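Local coordinates for protein MGS-M5 (Unidentified, PDB 4Q3N) that probably catalyses the NAD-dependent interconversion of L-lactate and pyruvate, with a Rossmann-fold domain for the nucleotide, at residues I99-T102 and V103-I107; N291-E294 and N295-N299; L238-I241 and T242-F246; L153-E156 and I157-I161. One frame throughout, in Å; residues are numbered along the deposited sequence. Where two conformers were deposited one is given.

Contact 1 of 4, residues I99-T102 and V103-I107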
loop_
_atom_site.group_PDB
_atom_site.type_symbol
_atom_site.label_atom_id
_atom_site.label_comp_id
_atom_site.label_asym_id
_atom_site.label_seq_id
_atom_site.Cartn_x
_atom_site.Cartn_y
_atom_site.Cartn_z
ATOM N N ILE A 99 12.286 34.858 -10.151
ATOM C CA ILE A 99 12.813 33.510 -10.021
ATOM C C ILE A 99 11.904 32.506 -10.758
ATOM O O ILE A 99 12.382 31.683 -11.534
ATOM C CB ILE A 99 12.980 33.131 -8.547
ATOM C CG1 ILE A 99 14.200 33.888 -7.982
ATOM C CG2 ILE A 99 13.162 31.604 -8.382
ATOM C CD1 ILE A 99 14.262 33.750 -6.498
ATOM N N ILE A 100 10.601 32.590 -10.510
ATOM C CA ILE A 100 9.628 31.701 -11.155
ATOM C C ILE A 100 9.712 31.852 -12.673
ATOM O O ILE A 100 9.744 30.873 -13.407
ATOM C CB ILE A 100 8.204 32.012 -10.649
ATOM C CG1 ILE A 100 8.125 31.724 -9.145
ATOM C CG2 ILE A 100 7.161 31.239 -11.389
ATOM C CD1 ILE A 100 8.332 30.237 -8.777
ATOM N N LYS A 101 9.759 33.093 -13.143
ATOM C CA LYS A 101 9.869 33.340 -14.564
ATOM C C LYS A 101 11.076 32.614 -15.121
ATOM O O LYS A 101 10.987 31.923 -16.097
ATOM C CB LYS A 101 9.993 34.845 -14.839
ATOM C CG LYS A 101 10.250 35.169 -16.291
ATOM C CD LYS A 101 10.250 36.680 -16.535
ATOM C CE LYS A 101 10.543 36.986 -17.983
ATOM N NZ LYS A 101 10.472 38.476 -18.193
ATOM N N THR A 102 12.234 32.808 -14.509
ATOM C CA THR A 102 13.447 32.143 -14.982
ATOM C C THR A 102 13.340 30.614 -14.948
ATOM O O THR A 102 13.736 29.966 -15.882
ATOM C CB THR A 102 14.631 32.591 -14.153
ATOM O OG1 THR A 102 14.794 33.992 -14.378
ATOM C CG2 THR A 102 15.921 31.865 -14.556
ATOM N N VAL A 103 12.820 30.050 -13.865
ATOM C CA VAL A 103 12.632 28.605 -13.794
ATOM C C VAL A 103 11.739 28.125 -14.936
ATOM O O VAL A 103 12.037 27.164 -15.633
ATOM C CB VAL A 103 12.013 28.194 -12.459
ATOM C CG1 VAL A 103 11.526 26.702 -12.525
ATOM C CG2 VAL A 103 13.038 28.383 -11.357
ATOM N N VAL A 104 10.628 28.809 -15.124
ATOM C CA VAL A 104 9.665 28.378 -16.095
ATOM C C VAL A 104 10.201 28.478 -17.524
ATOM O O VAL A 104 10.024 27.540 -18.310
ATOM C CB VAL A 104 8.381 29.170 -15.880
ATOM C CG1 VAL A 104 7.487 29.092 -17.104
ATOM C CG2 VAL A 104 7.703 28.608 -14.617
ATOM N N LYS A 105 10.935 29.556 -17.837
ATOM C CA LYS A 105 11.569 29.663 -19.156
ATOM C C LYS A 105 12.551 28.519 -19.389
ATOM O O LYS A 105 12.607 27.952 -20.471
ATOM C CB LYS A 105 12.323 30.997 -19.311
ATOM C CG LYS A 105 11.418 32.241 -19.292
ATOM C CD LYS A 105 10.083 32.087 -20.051
ATOM C CE LYS A 105 9.552 33.450 -20.497
ATOM N NZ LYS A 105 8.145 33.443 -20.972
ATOM N N ASN A 106 13.359 28.210 -18.379
ATOM C CA ASN A 106 14.303 27.097 -18.480
ATOM C C ASN A 106 13.566 25.755 -18.657
ATOM O O ASN A 106 14.012 24.880 -19.441
ATOM C CB ASN A 106 15.202 27.057 -17.233
ATOM C CG ASN A 106 16.281 28.165 -17.280
ATOM O OD1 ASN A 106 16.731 28.486 -18.346
ATOM N ND2 ASN A 106 16.645 28.745 -16.156
ATOM N N ILE A 107 12.456 25.574 -17.938
ATOM C CA ILE A 107 11.665 24.338 -18.111
ATOM C C ILE A 107 11.137 24.252 -19.542
ATOM O O ILE A 107 11.258 23.209 -20.203
ATOM C CB ILE A 107 10.471 24.268 -17.140
ATOM C CG1 ILE A 107 10.933 24.141 -15.677
ATOM C CG2 ILE A 107 9.530 23.045 -17.501
ATOM C CD1 ILE A 107 9.803 24.416 -14.712
#
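Ile100 and Val104 meet one helical turn apart through branch methyls, Ile100 CG2 lying 4.2 Å from Val104 CG2 as the two side chains cross. Val104 holds CG2 beside its own backbone N (CG1 anti to that N, chi1 162°), which brings this methyl back to within 3.3 Å of Ile100 O. Ile99 and Val103 repeat the pattern more loosely, with CG2 to CG2 at 4.4 Å. On the outer surface Thr102 and Asn106 lie side by side and point the same way, Thr102 CG2 being 3.6 Å from Asn106 ND2, while Thr102 OG1 bonds back to Glu98 O. Lys105 lays its CG 3.2 Å from Lys101 O, the carbonyl that also accepts Lys105 N. All this rests on helix 89-109, the crossover of the beta-alpha-beta unit that joins strands 74-77 and 115-118 in the Rossmann domain. Branched apolar residues suit the inner face: Ile100 and Val104 press on Ile77, and Ile100 also reaches Leu126 and Ala130 of helix 123-134. Lysines suit the outward side, where Lys105 NZ makes a salt bridge to Glu133. The Glu133 side chain, against which Lys101 also packs, probably eases the 6.2 Å approach of Lys101 NZ to Lys105 NZ.

Contact 2 of 4, residues N291-E294 and N295-N299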
loop_
_atom_site.group_PDB
_atom_site.type_symbol
_atom_site.label_atom_id
_atom_site.label_comp_id
_atom_site.label_asym_id
_atom_site.label_seq_id
_atom_site.Cartn_x
_atom_site.Cartn_y
_atom_site.Cartn_z
ATOM N N ASN A 291 -22.566 31.114 0.336
ATOM C CA ASN A 291 -23.536 32.043 0.917
ATOM C C ASN A 291 -22.985 33.458 0.793
ATOM O O ASN A 291 -21.882 33.664 0.307
ATOM C CB ASN A 291 -23.911 31.676 2.369
ATOM C CG ASN A 291 -22.750 31.771 3.341
ATOM O OD1 ASN A 291 -21.760 32.431 3.084
ATOM N ND2 ASN A 291 -22.876 31.087 4.482
ATOM N N GLU A 292 -23.760 34.435 1.205
ATOM C CA GLU A 292 -23.401 35.842 1.008
ATOM C C GLU A 292 -22.063 36.208 1.654
ATOM O O GLU A 292 -21.218 36.879 1.044
ATOM C CB GLU A 292 -24.533 36.705 1.554
ATOM C CG GLU A 292 -24.317 38.182 1.500
ATOM C CD GLU A 292 -25.529 38.950 2.044
ATOM O OE1 GLU A 292 -26.622 38.341 2.150
ATOM O OE2 GLU A 292 -25.380 40.154 2.361
ATOM N N LYS A 293 -21.866 35.768 2.890
ATOM C CA LYS A 293 -20.597 35.998 3.573
ATOM C C LYS A 293 -19.407 35.413 2.799
ATOM O O LYS A 293 -18.427 36.100 2.538
ATOM C CB LYS A 293 -20.649 35.413 4.983
ATOM C CG LYS A 293 -19.329 35.471 5.738
ATOM C CD LYS A 293 -19.481 34.954 7.174
ATOM C CE LYS A 293 -18.119 34.876 7.892
ATOM N NZ LYS A 293 -18.181 34.456 9.329
ATOM N N GLU A 294 -19.503 34.146 2.408
ATOM C CA GLU A 294 -18.396 33.457 1.720
ATOM C C GLU A 294 -18.102 34.096 0.361
ATOM O O GLU A 294 -16.946 34.224 -0.057
ATOM C CB GLU A 294 -18.759 31.968 1.539
ATOM C CG GLU A 294 -18.856 31.241 2.833
ATOM C CD GLU A 294 -19.679 29.955 2.729
ATOM O OE1 GLU A 294 -20.362 29.740 1.694
ATOM O OE2 GLU A 294 -19.674 29.185 3.708
ATOM N N ASN A 295 -19.159 34.496 -0.345
ATOM C CA ASN A 295 -18.951 35.098 -1.644
ATOM C C ASN A 295 -18.190 36.421 -1.498
ATOM O O ASN A 295 -17.286 36.749 -2.277
ATOM C CB ASN A 295 -20.288 35.332 -2.352
ATOM C CG ASN A 295 -20.150 35.291 -3.865
ATOM O OD1 ASN A 295 -19.387 34.495 -4.409
ATOM N ND2 ASN A 295 -20.862 36.163 -4.545
ATOM N N SER A 296 -18.589 37.178 -0.489
ATOM C CA SER A 296 -17.888 38.403 -0.138
ATOM C C SER A 296 -16.425 38.107 0.217
ATOM O O SER A 296 -15.499 38.829 -0.204
ATOM C CB SER A 296 -18.600 39.092 1.014
ATOM O OG SER A 296 -17.910 40.261 1.369
ATOM N N GLN A 297 -16.203 37.059 0.995
ATOM C CA GLN A 297 -14.841 36.736 1.406
ATOM C C GLN A 297 -14.022 36.299 0.196
ATOM O O GLN A 297 -12.833 36.600 0.112
ATOM C CB GLN A 297 -14.830 35.657 2.497
ATOM C CG GLN A 297 -15.429 36.107 3.867
ATOM C CD GLN A 297 -15.477 34.928 4.819
ATOM O OE1 GLN A 297 -16.140 33.913 4.549
ATOM N NE2 GLN A 297 -14.695 35.001 5.875
ATOM N N LEU A 298 -14.640 35.585 -0.750
ATOM C CA LEU A 298 -13.907 35.150 -1.947
ATOM C C LEU A 298 -13.530 36.382 -2.804
ATOM O O LEU A 298 -12.382 36.528 -3.278
ATOM C CB LEU A 298 -14.744 34.118 -2.759
ATOM C CG LEU A 298 -13.950 33.576 -3.959
ATOM C CD1 LEU A 298 -12.725 32.792 -3.498
ATOM C CD2 LEU A 298 -14.836 32.752 -4.938
ATOM N N ASN A 299 -14.481 37.290 -2.961
ATOM C CA ASN A 299 -14.221 38.555 -3.657
ATOM C C ASN A 299 -13.059 39.334 -2.999
ATOM O O ASN A 299 -12.170 39.841 -3.677
ATOM C CB ASN A 299 -15.481 39.435 -3.695
ATOM C CG ASN A 299 -16.597 38.888 -4.641
ATOM O OD1 ASN A 299 -16.354 38.140 -5.574
ATOM N ND2 ASN A 299 -17.825 39.293 -4.375
#
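The Gln297 amide has the extended aliphatic chain of Lys293 crossing beside it, with Lys293 CG 3.7 Å from Gln297 OE1 and Lys293 CE 4.0 Å from Gln297 NE2. The same amide is nearly coplanar with the Glu294 carboxylate, the planes 7° apart, and Gln297 OE1 lies 3.6 Å from Glu294 CA. The carboxylate is met from above its plane by Asn291 N, which donates to Glu294 OE1 at 2.9 Å. In return Asn291 OD1 takes the Glu294 N-H in a nearly straight bond, also 2.9 Å, completing a capping box at the start of helix 292-311. Asparagine suits the N-cap because its short amide reaches the first turn's N-H, and the helix end would probably favour the negative charge of Glu294. Gln297 keeps CG beside its backbone N (chi1 -67°), 3.3 Å from Lys293 O, which sets the amide back over the preceding turn. With the Gln297 amide cut back to an alanine, the Lys293 methylenes would probably lose the surface they lie on and be freer to swing. Ser185 OG gives Glu294 OE1 a second partner and Asp264 binds Asn295 ND2, while Leu298 turns to Phe181 of strand 181-182 and to Ile271 and Leu273 of strand 270-278.

Contact 3 of 4, residues L238-I241 and T242-F246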
loop_
_atom_site.group_PDB
_atom_site.type_symbol
_atom_site.label_atom_id
_atom_site.label_comp_id
_atom_site.label_asym_id
_atom_site.label_seq_id
_atom_site.Cartn_x
_atom_site.Cartn_y
_atom_site.Cartn_z
ATOM N N LEU A 238 1.239 17.864 -1.625
ATOM C CA LEU A 238 1.782 17.780 -2.988
ATOM C C LEU A 238 1.745 16.321 -3.525
ATOM O O LEU A 238 1.509 16.080 -4.731
ATOM C CB LEU A 238 3.223 18.304 -3.053
ATOM C CG LEU A 238 3.360 19.818 -2.765
ATOM C CD1 LEU A 238 4.840 20.276 -2.507
ATOM C CD2 LEU A 238 2.690 20.643 -3.913
ATOM N N VAL A 239 2.021 15.367 -2.645
ATOM C CA VAL A 239 1.894 13.959 -3.054
ATOM C C VAL A 239 0.474 13.664 -3.509
ATOM O O VAL A 239 0.234 13.018 -4.559
ATOM C CB VAL A 239 2.289 13.003 -1.917
ATOM C CG1 VAL A 239 1.924 11.526 -2.354
ATOM C CG2 VAL A 239 3.781 13.173 -1.662
ATOM N N ARG A 240 -0.491 14.161 -2.746
ATOM C CA ARG A 240 -1.882 13.836 -3.057
ATOM C C ARG A 240 -2.297 14.428 -4.371
ATOM O O ARG A 240 -3.037 13.792 -5.148
ATOM C CB ARG A 240 -2.823 14.340 -1.966
ATOM C CG ARG A 240 -4.256 13.766 -2.091
ATOM C CD ARG A 240 -4.220 12.177 -1.891
ATOM N NE ARG A 240 -5.465 11.519 -2.287
ATOM C CZ ARG A 240 -5.848 11.261 -3.538
ATOM N NH1 ARG A 240 -5.127 11.677 -4.579
ATOM N NH2 ARG A 240 -6.993 10.615 -3.751
ATOM N N ILE A 241 -1.847 15.657 -4.634
ATOM C CA ILE A 241 -2.137 16.301 -5.928
ATOM C C ILE A 241 -1.497 15.489 -7.050
ATOM O O ILE A 241 -2.125 15.187 -8.062
ATOM C CB ILE A 241 -1.635 17.757 -5.963
ATOM C CG1 ILE A 241 -2.469 18.612 -4.967
ATOM C CG2 ILE A 241 -1.720 18.319 -7.377
ATOM C CD1 ILE A 241 -1.764 19.972 -4.526
ATOM N N THR A 242 -0.251 15.092 -6.834
ATOM C CA THR A 242 0.482 14.291 -7.820
ATOM C C THR A 242 -0.251 12.966 -8.118
ATOM O O THR A 242 -0.343 12.514 -9.272
ATOM C CB THR A 242 1.911 14.014 -7.307
ATOM O OG1 THR A 242 2.560 15.295 -7.066
ATOM C CG2 THR A 242 2.711 13.212 -8.345
ATOM N N ALA A 243 -0.726 12.324 -7.068
ATOM C CA ALA A 243 -1.379 11.000 -7.221
ATOM C C ALA A 243 -2.681 11.134 -7.977
ATOM O O ALA A 243 -3.011 10.302 -8.823
ATOM C CB ALA A 243 -1.623 10.366 -5.831
ATOM N N ALA A 244 -3.402 12.237 -7.731
ATOM C CA ALA A 244 -4.664 12.455 -8.477
ATOM C C ALA A 244 -4.398 12.547 -9.967
ATOM O O ALA A 244 -5.188 12.056 -10.805
ATOM C CB ALA A 244 -5.360 13.721 -7.998
ATOM N N ILE A 245 -3.288 13.200 -10.323
ATOM C CA ILE A 245 -2.915 13.327 -11.744
ATOM C C ILE A 245 -2.359 12.007 -12.329
ATOM O O ILE A 245 -2.853 11.503 -13.331
ATOM C CB ILE A 245 -1.857 14.456 -11.942
ATOM C CG1 ILE A 245 -2.475 15.797 -11.540
ATOM C CG2 ILE A 245 -1.315 14.401 -13.430
ATOM C CD1 ILE A 245 -1.397 16.940 -11.332
ATOM N N PHE A 246 -1.351 11.410 -11.700
ATOM C CA PHE A 246 -0.767 10.210 -12.316
ATOM C C PHE A 246 -1.715 8.988 -12.258
ATOM O O PHE A 246 -1.640 8.100 -13.092
ATOM C CB PHE A 246 0.577 9.866 -11.670
ATOM C CG PHE A 246 1.682 10.766 -12.176
ATOM C CD1 PHE A 246 1.884 12.011 -11.606
ATOM C CD2 PHE A 246 2.409 10.413 -13.294
ATOM C CE1 PHE A 246 2.900 12.901 -12.130
ATOM C CE2 PHE A 246 3.422 11.272 -13.824
ATOM C CZ PHE A 246 3.650 12.513 -13.249
#
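Thr242 grips Leu238 O twice, through its hydroxyl and through its backbone N, and this is the tight side of the contact. Thr242 OG1 donates to Leu238 O at 2.7 Å and Thr242 N at 2.9 Å, the two arriving from opposite faces of the carbonyl plane. The hydroxyl is carried back to the preceding turn because OG1 stands beside the backbone N (chi1 -58°). Threonine suits this buried place: its oxygen bonds both to the helix itself and to Tyr18 OH, so the buried hydroxyl has partners on the helix and beyond it. Ile241 and Ile245 pack on the same inner side, with Ile241 CG2 4.2 Å from Ile245 CD1 and Ile245 CG1 3.5 Å from Ile241 O. Their branched chains fill the space towards Leu117 and Ile115 of strand 115-118.

The other side is looser. Arg240 bends at chi2 (64°) and brings NH1 near the small methyls of the next turn, 3.9 Å from Ala243 CB and 4.0 Å from Ala244 CB. Ala244 N lies in plane at the edge of the guanidinium, yet spends its proton on Arg240 O at 3.0 Å. Alanines leave room for this fold-back, and the charge is met elsewhere, by a salt bridge from NH1 to Glu249; Phe54 of a second subunit packs on Arg240.

The helix is largely buried and, though of the C-terminal domain in family terms, is applied to the Rossmann fold through strands 74-77 and 115-118 and through helix 13-25, whose start carries the last glycine of a probable GxGxxG nucleotide-binding turn.

Contact 4 of 4, residues L153-E156 and I157-I161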
loop_
_atom_site.group_PDB
_atom_site.type_symbol
_atom_site.label_atom_id
_atom_site.label_comp_id
_atom_site.label_asym_id
_atom_site.label_seq_id
_atom_site.Cartn_x
_atom_site.Cartn_y
_atom_site.Cartn_z
ATOM N N LEU A 153 -7.808 22.001 8.367
ATOM C CA LEU A 153 -9.217 22.132 8.765
ATOM C C LEU A 153 -9.845 20.761 9.108
ATOM O O LEU A 153 -10.501 20.601 10.137
ATOM C CB LEU A 153 -10.031 22.749 7.622
ATOM C CG LEU A 153 -11.550 22.852 7.790
ATOM C CD1 LEU A 153 -11.871 23.880 8.889
ATOM C CD2 LEU A 153 -12.211 23.282 6.490
ATOM N N ARG A 154 -9.655 19.781 8.228
ATOM C CA ARG A 154 -10.193 18.438 8.466
ATOM C C ARG A 154 -9.604 17.835 9.736
ATOM O O ARG A 154 -10.335 17.285 10.576
ATOM C CB ARG A 154 -9.916 17.535 7.260
ATOM C CG ARG A 154 -10.444 18.118 5.961
ATOM C CD ARG A 154 -9.922 17.328 4.781
ATOM N NE ARG A 154 -10.671 16.099 4.598
ATOM C CZ ARG A 154 -10.458 15.246 3.601
ATOM N NH1 ARG A 154 -9.523 15.503 2.694
ATOM N NH2 ARG A 154 -11.213 14.162 3.495
ATOM N N TYR A 155 -8.288 17.974 9.909
ATOM C CA TYR A 155 -7.666 17.541 11.161
ATOM C C TYR A 155 -8.306 18.199 12.375
ATOM O O TYR A 155 -8.637 17.525 13.363
ATOM C CB TYR A 155 -6.131 17.834 11.170
ATOM C CG TYR A 155 -5.520 17.620 12.553
ATOM C CD1 TYR A 155 -5.300 16.324 13.076
ATOM C CD2 TYR A 155 -5.205 18.707 13.369
ATOM C CE1 TYR A 155 -4.760 16.153 14.380
ATOM C CE2 TYR A 155 -4.652 18.538 14.637
ATOM C CZ TYR A 155 -4.442 17.283 15.137
ATOM O OH TYR A 155 -3.913 17.179 16.395
ATOM N N GLU A 156 -8.506 19.519 12.335
ATOM C CA GLU A 156 -9.001 20.206 13.540
ATOM C C GLU A 156 -10.426 19.747 13.886
ATOM O O GLU A 156 -10.745 19.485 15.033
ATOM C CB GLU A 156 -8.995 21.735 13.364
ATOM C CG GLU A 156 -7.562 22.364 13.218
ATOM C CD GLU A 156 -6.702 22.209 14.473
ATOM O OE1 GLU A 156 -7.275 21.915 15.545
ATOM O OE2 GLU A 156 -5.450 22.394 14.373
ATOM N N ILE A 157 -11.280 19.720 12.878
ATOM C CA ILE A 157 -12.659 19.243 13.066
ATOM C C ILE A 157 -12.650 17.817 13.635
ATOM O O ILE A 157 -13.419 17.527 14.558
ATOM C CB ILE A 157 -13.433 19.297 11.748
ATOM C CG1 ILE A 157 -13.667 20.765 11.309
ATOM C CG2 ILE A 157 -14.759 18.576 11.840
ATOM C CD1 ILE A 157 -14.105 20.814 9.799
ATOM N N SER A 158 -11.729 16.969 13.172
ATOM C CA SER A 158 -11.742 15.562 13.573
ATOM C C SER A 158 -11.434 15.420 15.045
ATOM O O SER A 158 -11.916 14.490 15.705
ATOM C CB SER A 158 -10.751 14.726 12.751
ATOM O OG SER A 158 -9.436 14.992 13.189
ATOM N N GLN A 159 -10.626 16.336 15.574
ATOM C CA GLN A 159 -10.308 16.320 16.977
ATOM C C GLN A 159 -11.508 16.680 17.869
ATOM O O GLN A 159 -11.522 16.300 19.042
ATOM C CB GLN A 159 -9.104 17.277 17.284
ATOM C CG GLN A 159 -7.818 16.850 16.604
ATOM C CD GLN A 159 -7.491 15.377 16.785
ATOM O OE1 GLN A 159 -6.923 15.000 17.797
ATOM N NE2 GLN A 159 -7.825 14.536 15.780
ATOM N N TYR A 160 -12.463 17.460 17.371
ATOM C CA TYR A 160 -13.690 17.714 18.157
ATOM C C TYR A 160 -14.640 16.488 18.136
ATOM O O TYR A 160 -15.156 16.054 19.164
ATOM C CB TYR A 160 -14.481 18.932 17.611
ATOM C CG TYR A 160 -13.846 20.228 18.060
ATOM C CD1 TYR A 160 -12.751 20.732 17.385
ATOM C CD2 TYR A 160 -14.332 20.923 19.178
ATOM C CE1 TYR A 160 -12.121 21.913 17.810
ATOM C CE2 TYR A 160 -13.682 22.095 19.625
ATOM C CZ TYR A 160 -12.597 22.579 18.910
ATOM O OH TYR A 160 -11.952 23.747 19.280
ATOM N N ILE A 161 -14.880 15.955 16.953
ATOM C CA ILE A 161 -15.972 14.972 16.824
ATOM C C ILE A 161 -15.499 13.527 16.795
ATOM O O ILE A 161 -16.328 12.605 16.747
ATOM C CB ILE A 161 -16.804 15.253 15.562
ATOM C CG1 ILE A 161 -15.923 15.211 14.306
ATOM C CG2 ILE A 161 -17.430 16.670 15.650
ATOM C CD1 ILE A 161 -16.729 15.225 12.993
HETATM O O HOH W 1 -3.852 14.957 17.630
#
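Tyr155 and Gln159 make the face contact: Gln159 CG sits over one side of the Tyr155 ring, 4.0 Å from its centroid, in a CH-pi contact. The amide of Gln159 lies only 9° from parallel to the ring, placed there by a bend at chi2 (-48°). Tyr160 instead turns a ring edge to the helix, Tyr160 CD1 lying 3.3 Å from Glu156 O. Apolar packing continues inward, where Leu153 CG and Ile157 CD1 are 3.8 Å apart and both side chains touch strand 168-173.

Among hydrogen bonds, Tyr155 O accepts two on the same face of its plane, from Ser158 OG at 2.7 Å and Gln159 N at 3.2 Å. Ser158 OG in turn accepts Gln159 NE2 at 3.1 Å, so the serine hydroxyl links backbone to amide. A water donates to Gln159 OE1 and also bonds Tyr155 OH. A phenylalanine in place of Tyr155 would probably keep the ring under Gln159 but leave this water without its hydroxyl mate.

As for charge, Glu156 OE1 pairs with Lys215 on helix 206-227. The chemistry implies two different settings: an exposed side where ring, serine and water restrain the Gln159 amide, and a buried side where Lys215 probably stabilises Glu156 as an anion.

All four contacts are local, each between successive turns of one helix, and none touches another. Contact 1 belongs to the NAD-binding domain, whereas contacts 2, 3 and 4 fall in the C-terminal domain of the family. Contact 3 is the most central, its centre about 10 Å from the centre of the chain, and its nearest atoms come within about 7 Å of contact 4 and 12 Å of contact 1. Contacts 1 and 4 lie on opposite sides of the chain's centre, their own centres about 38 Å apart. Contact 2 approaches contact 4 to about 10 Å between nearest atoms. Ile161 of contact 4 touches Met201 and Ile204, two of the sodium-site residues, and the Tyr160 side chain is about 9 Å from the ion.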